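Local coordinates for putative nucleolar GTP-binding protein 1 (Plasmodium falciparum, PDB 2QU8) that binds guanine nucleotide, held here as GDP, and is probably a P-loop GTPase of the nucleolar NOG1 family, at residues Ser43-Ile48 against Val190-Ala195; Gly69-Asp72 against Lys77-Ile80. All blocks are in the same frame, centred on the assembly; numbering follows the deposited sequence.

Interaction 1 of 2, residues Ser43-Ile48 against Val190-Ala195; sequences SSFMNI and VGVEQA. With GDP (guanosine-5'-diphosphate), chain B.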
loop_
_atom_site.group_PDB
_atom_site.type_symbol
_atom_site.label_atom_id
_atom_site.label_comp_id
_atom_site.label_asym_id
_atom_site.label_seq_id
_atom_site.Cartn_x
_atom_site.Cartn_y
_atom_site.Cartn_z
ATOM N N SER A 43 -5.131 -9.485 -2.835
ATOM C CA SER A 43 -4.763 -10.840 -2.405
ATOM C C SER A 43 -3.927 -11.551 -3.462
ATOM O O SER A 43 -3.008 -12.304 -3.126
ATOM C CB SER A 43 -5.987 -11.693 -2.022
ATOM O OG SER A 43 -6.790 -11.993 -3.152
ATOM N N SER A 44 -4.241 -11.306 -4.733
ATOM C CA SER A 44 -3.456 -11.854 -5.834
ATOM C C SER A 44 -2.004 -11.371 -5.758
ATOM O O SER A 44 -1.072 -12.159 -5.887
ATOM C CB SER A 44 -4.063 -11.453 -7.184
ATOM O OG SER A 44 -5.307 -12.089 -7.388
ATOM N N PHE A 45 -1.826 -10.073 -5.535
ATOM C CA PHE A 45 -0.493 -9.482 -5.474
ATOM C C PHE A 45 0.306 -10.097 -4.335
ATOM O O PHE A 45 1.466 -10.504 -4.508
ATOM C CB PHE A 45 -0.582 -7.962 -5.283
ATOM C CG PHE A 45 0.731 -7.267 -5.452
ATOM C CD1 PHE A 45 1.038 -6.631 -6.654
ATOM C CD2 PHE A 45 1.670 -7.280 -4.436
ATOM C CE1 PHE A 45 2.279 -5.988 -6.830
ATOM C CE2 PHE A 45 2.908 -6.653 -4.593
ATOM C CZ PHE A 45 3.208 -5.999 -5.803
ATOM N N MET A 46 -0.329 -10.168 -3.167
ATOM C CA MET A 46 0.299 -10.763 -2.005
ATOM C C MET A 46 0.768 -12.196 -2.285
ATOM O O MET A 46 1.913 -12.550 -1.991
ATOM C CB MET A 46 -0.664 -10.745 -0.815
ATOM C CG MET A 46 -0.162 -11.557 0.357
ATOM S SD MET A 46 -1.413 -11.664 1.636
ATOM C CE MET A 46 -2.641 -12.691 0.816
ATOM N N ASN A 47 -0.125 -13.017 -2.835
ATOM C CA ASN A 47 0.195 -14.422 -3.148
ATOM C C ASN A 47 1.335 -14.622 -4.142
ATOM O O ASN A 47 2.183 -15.491 -3.953
ATOM C CB ASN A 47 -1.047 -15.165 -3.622
ATOM C CG ASN A 47 -1.971 -15.510 -2.484
ATOM O OD1 ASN A 47 -3.163 -15.224 -2.536
ATOM N ND2 ASN A 47 -1.423 -16.112 -1.435
ATOM N N ILE A 48 1.349 -13.817 -5.195
ATOM C CA ILE A 48 2.416 -13.878 -6.191
ATOM C C ILE A 48 3.797 -13.594 -5.583
ATOM O O ILE A 48 4.709 -14.421 -5.703
ATOM C CB ILE A 48 2.114 -12.942 -7.377
ATOM C CG1 ILE A 48 0.942 -13.503 -8.179
ATOM C CG2 ILE A 48 3.337 -12.785 -8.287
ATOM C CD1 ILE A 48 0.217 -12.475 -8.992
ATOM N N VAL A 190 3.181 -9.535 -15.535
ATOM C CA VAL A 190 3.977 -8.436 -16.089
ATOM C C VAL A 190 3.994 -7.219 -15.158
ATOM O O VAL A 190 2.941 -6.725 -14.761
ATOM C CB VAL A 190 3.463 -8.030 -17.497
ATOM C CG1 VAL A 190 4.236 -6.849 -18.047
ATOM C CG2 VAL A 190 3.540 -9.213 -18.460
ATOM N N GLY A 191 5.195 -6.744 -14.823
ATOM C CA GLY A 191 5.372 -5.583 -13.947
ATOM C C GLY A 191 5.222 -5.804 -12.447
ATOM O O GLY A 191 5.475 -4.895 -11.658
ATOM N N VAL A 192 4.800 -7.004 -12.046
ATOM C CA VAL A 192 4.525 -7.289 -10.632
ATOM C C VAL A 192 5.784 -7.222 -9.757
ATOM O O VAL A 192 5.796 -6.559 -8.718
ATOM C CB VAL A 192 3.793 -8.643 -10.447
ATOM C CG1 VAL A 192 3.774 -9.054 -8.974
ATOM C CG2 VAL A 192 2.370 -8.559 -10.987
ATOM N N GLU A 193 6.839 -7.906 -10.185
ATOM C CA GLU A 193 8.110 -7.875 -9.465
ATOM C C GLU A 193 8.709 -6.472 -9.422
ATOM O O GLU A 193 9.217 -6.043 -8.385
ATOM C CB GLU A 193 9.090 -8.902 -10.044
ATOM C CG GLU A 193 8.698 -10.359 -9.728
ATOM C CD GLU A 193 8.744 -10.684 -8.232
ATOM O OE1 GLU A 193 9.649 -10.156 -7.543
ATOM O OE2 GLU A 193 7.882 -11.467 -7.747
ATOM N N GLN A 194 8.611 -5.746 -10.535
ATOM C CA GLN A 194 9.012 -4.334 -10.577
ATOM C C GLN A 194 8.285 -3.473 -9.537
ATOM O O GLN A 194 8.911 -2.661 -8.859
ATOM C CB GLN A 194 8.802 -3.743 -11.981
ATOM C CG GLN A 194 9.854 -4.151 -13.007
ATOM C CD GLN A 194 11.283 -3.758 -12.601
ATOM O OE1 GLN A 194 12.228 -4.517 -12.830
ATOM N NE2 GLN A 194 11.436 -2.583 -11.985
ATOM N N ALA A 195 6.967 -3.652 -9.428
ATOM C CA ALA A 195 6.150 -2.956 -8.429
ATOM C C ALA A 195 6.606 -3.260 -6.995
ATOM O O ALA A 195 6.666 -2.368 -6.143
ATOM C CB ALA A 195 4.690 -3.322 -8.606
HETATM P PB GDP B . -8.732 -8.398 -3.902
HETATM O O1B GDP B . -10.161 -8.612 -3.431
HETATM O O2B GDP B . -8.399 -6.937 -3.776
HETATM O O3B GDP B . -7.859 -9.193 -2.983
HETATM O O3A GDP B . -8.576 -8.852 -5.431
HETATM P PA GDP B . -8.307 -10.373 -5.922
HETATM O O1A GDP B . -9.168 -11.339 -5.129
HETATM O O2A GDP B . -6.856 -10.723 -5.802
HETATM O "O5'" GDP B . -8.790 -10.267 -7.441
HETATM C "C5'" GDP B . -10.182 -10.080 -7.739
HETATM C "C4'" GDP B . -10.511 -10.649 -9.113
HETATM O "O4'" GDP B . -9.662 -10.034 -10.092
HETATM C "C3'" GDP B . -10.224 -12.142 -9.196
HETATM O "O3'" GDP B . -11.198 -12.756 -10.039
HETATM C "C2'" GDP B . -8.862 -12.201 -9.850
HETATM O "O2'" GDP B . -8.625 -13.453 -10.493
HETATM C "C1'" GDP B . -8.934 -11.031 -10.813
HETATM N N9 GDP B . -7.633 -10.428 -11.160
HETATM C C8 GDP B . -6.592 -10.254 -10.320
HETATM N N7 GDP B . -5.563 -9.645 -10.958
HETATM C C5 GDP B . -5.949 -9.420 -12.230
HETATM C C6 GDP B . -5.343 -8.803 -13.433
HETATM O O6 GDP B . -4.178 -8.347 -13.384
HETATM N N1 GDP B . -6.072 -8.766 -14.564
HETATM C C2 GDP B . -7.328 -9.256 -14.633
HETATM N N2 GDP B . -8.001 -9.174 -15.810
HETATM N N3 GDP B . -7.944 -9.825 -13.560
HETATM C C4 GDP B . -7.319 -9.930 -12.355
#
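F45 and I48, one turn apart on the helix that starts at the end of the P-loop of this GTPase domain, close on V192 and A195 in the first turn of helix 192-222, just after G191 at its N-cap. The tight part lies round the F45 ring. With CG anti to the backbone N (chi1 -170°), the phenyl group reaches out from its helix so that its far end does the touching: CE1 lies 4.0 Å from A195 CB, which sits at the ring edge near its plane, and V192 CG1 is just as near to F45 CE1. The F45 and V192 side chains run past each other in opposite directions. Further cover for the ring comes from L113 and I115 of the central sheet and from F184, whose ring meets it. Toward the surface the packing thins to one branch against another, I48 CG2 with V192 CG1 at 3.8 Å, the two side chains crossing at about a right angle. Beyond this pair E193 carries its carboxylate toward R51, with which OE2 makes a long, weak ion pair.

The start of helix 42-49 is turned to the nucleotide instead. S43 N donates to O3B of GDP at 2.7 Å, a nearly straight bond (166°). O2A of the alpha-phosphate is gripped twice by S44: the backbone N reaches it at 2.9 Å along a more bent path (144°), and S44 OG lies 2.6 Å from O2A.

Interaction 2 of 2, residues Gly69-Asp72 against Lys77-Ile80; sequences GHFD and KYQI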
loop_
_atom_site.group_PDB
_atom_site.type_symbol
_atom_site.label_atom_id
_atom_site.label_comp_id
_atom_site.label_asym_id
_atom_site.label_seq_id
_atom_site.Cartn_x
_atom_site.Cartn_y
_atom_site.Cartn_z
ATOM N N GLY A 69 1.768 -12.275 4.112
ATOM C CA GLY A 69 2.704 -12.953 3.220
ATOM C C GLY A 69 4.129 -12.604 3.609
ATOM O O GLY A 69 4.365 -11.562 4.219
ATOM N N HIS A 70 5.070 -13.479 3.264
ATOM C CA HIS A 70 6.488 -13.279 3.558
ATOM C C HIS A 70 7.337 -13.462 2.308
ATOM O O HIS A 70 7.074 -14.353 1.489
ATOM C CB HIS A 70 6.950 -14.265 4.639
ATOM C CG HIS A 70 6.153 -14.187 5.904
ATOM N ND1 HIS A 70 6.462 -13.313 6.926
ATOM C CD2 HIS A 70 5.045 -14.855 6.303
ATOM C CE1 HIS A 70 5.585 -13.454 7.903
ATOM N NE2 HIS A 70 4.713 -14.382 7.550
ATOM N N PHE A 71 8.354 -12.619 2.162
ATOM C CA PHE A 71 9.325 -12.768 1.080
ATOM C C PHE A 71 10.657 -12.105 1.415
ATOM O O PHE A 71 10.728 -11.222 2.270
ATOM C CB PHE A 71 8.771 -12.239 -0.256
ATOM C CG PHE A 71 8.516 -10.751 -0.274
ATOM C CD1 PHE A 71 9.485 -9.869 -0.746
ATOM C CD2 PHE A 71 7.302 -10.233 0.167
ATOM C CE1 PHE A 71 9.253 -8.494 -0.763
ATOM C CE2 PHE A 71 7.060 -8.859 0.153
ATOM C CZ PHE A 71 8.036 -7.988 -0.319
ATOM N N ASP A 72 11.706 -12.557 0.739
ATOM C CA ASP A 72 13.006 -11.924 0.818
ATOM C C ASP A 72 13.271 -11.152 -0.454
ATOM O O ASP A 72 12.914 -11.587 -1.554
ATOM C CB ASP A 72 14.118 -12.954 1.024
ATOM C CG ASP A 72 13.871 -13.851 2.218
ATOM O OD1 ASP A 72 13.235 -13.394 3.191
ATOM O OD2 ASP A 72 14.312 -15.018 2.183
ATOM N N LYS A 77 14.416 -9.425 4.757
ATOM C CA LYS A 77 13.143 -10.116 4.940
ATOM C C LYS A 77 11.966 -9.138 4.998
ATOM O O LYS A 77 12.005 -8.128 5.709
ATOM C CB LYS A 77 13.192 -11.012 6.180
ATOM C CG LYS A 77 14.078 -12.251 6.011
ATOM C CD LYS A 77 13.947 -13.202 7.195
ATOM C CE LYS A 77 12.637 -13.986 7.159
ATOM N NZ LYS A 77 12.283 -14.537 8.515
ATOM N N TYR A 78 10.923 -9.447 4.236
ATOM C CA TYR A 78 9.745 -8.591 4.156
ATOM C C TYR A 78 8.469 -9.340 4.504
ATOM O O TYR A 78 8.371 -10.553 4.324
ATOM C CB TYR A 78 9.608 -8.011 2.750
ATOM C CG TYR A 78 10.667 -6.991 2.382
ATOM C CD1 TYR A 78 10.446 -5.632 2.586
ATOM C CD2 TYR A 78 11.882 -7.386 1.816
ATOM C CE1 TYR A 78 11.414 -4.689 2.258
ATOM C CE2 TYR A 78 12.859 -6.444 1.472
ATOM C CZ TYR A 78 12.617 -5.103 1.697
ATOM O OH TYR A 78 13.576 -4.165 1.368
ATOM N N GLN A 79 7.492 -8.598 5.007
ATOM C CA GLN A 79 6.127 -9.095 5.048
ATOM C C GLN A 79 5.218 -8.225 4.184
ATOM O O GLN A 79 5.514 -7.064 3.918
ATOM C CB GLN A 79 5.615 -9.217 6.479
ATOM C CG GLN A 79 5.643 -7.933 7.287
ATOM C CD GLN A 79 5.510 -8.177 8.783
ATOM O OE1 GLN A 79 5.605 -9.314 9.250
ATOM N NE2 GLN A 79 5.294 -7.107 9.542
ATOM N N ILE A 80 4.125 -8.806 3.717
ATOM C CA ILE A 80 3.145 -8.054 2.968
ATOM C C ILE A 80 1.759 -8.401 3.519
ATOM O O ILE A 80 1.386 -9.570 3.590
ATOM C CB ILE A 80 3.302 -8.253 1.424
ATOM C CG1 ILE A 80 2.230 -7.469 0.658
ATOM C CG2 ILE A 80 3.389 -9.769 1.041
ATOM C CD1 ILE A 80 2.532 -7.278 -0.826
#
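The F71 ring lies flat against the base of Y78, with Y78 CB over one face, 3.6 Å from the ring centroid and 18° off its normal, a CH-pi contact. The closest approach of the two side chains is from F71 CZ to Y78 CB, 3.4 Å. A chi1 of 65° sets F71 CG between its own backbone N and carbonyl carbon, and this swings the ring across to the partner strand. The Y78 ring leads away from F71: the two planes are only 9° from parallel but slid so far apart that the rings barely overlap. Its hydroxyl goes on to a hydrogen bond with K204 of helix 192-222. At the F71 edge, in the plane of the ring, I80 CG2 stands 3.9 Å from CE2.

These side chains share one face of an antiparallel beta hairpin, strands 66-73 and 76-82, within the mixed sheet of the GTPase domain. F71 and Y78 form a hydrogen-bonded pair, with Y78 N to F71 O at 2.7 Å and F71 N to Y78 O at 3.0 Å; G69 and I80 form another.

H70, Q79, D72 and K77 project from the other face. D72 and K77 run side by side, pointing the same way, yet it is the aliphatic chain that meets the carboxylate: K77 CG lies 3.2 Å from D72 OD1, whereas K77 NZ stays 5.5 Å from D72 OD1. The Q79 amide hydrogen-bonds through NE2 to T31 OG1 and N26 O.

How the interactions relate
In sequence, the two strands of interaction 2 fall between the two halves of interaction 1: helix 42-49 comes first, then the hairpin of strands 66-73 and 76-82, and much later helix 192-222. Their centres are about 12 Å apart, and they meet directly through F45 CD2 and I80 CD1, 3.7 Å from each other, so helix 42-49 packs on the hairpin as well as on the C-terminal helix. That long helix supplies one side of interaction 1 and, a turn or two on, its K196 and C200 touch F71 and Y78 of interaction 2. The helix that holds the phosphates at its start is thus packed, through F45, M46 and I48 further along, on the central sheet and helix 192-222.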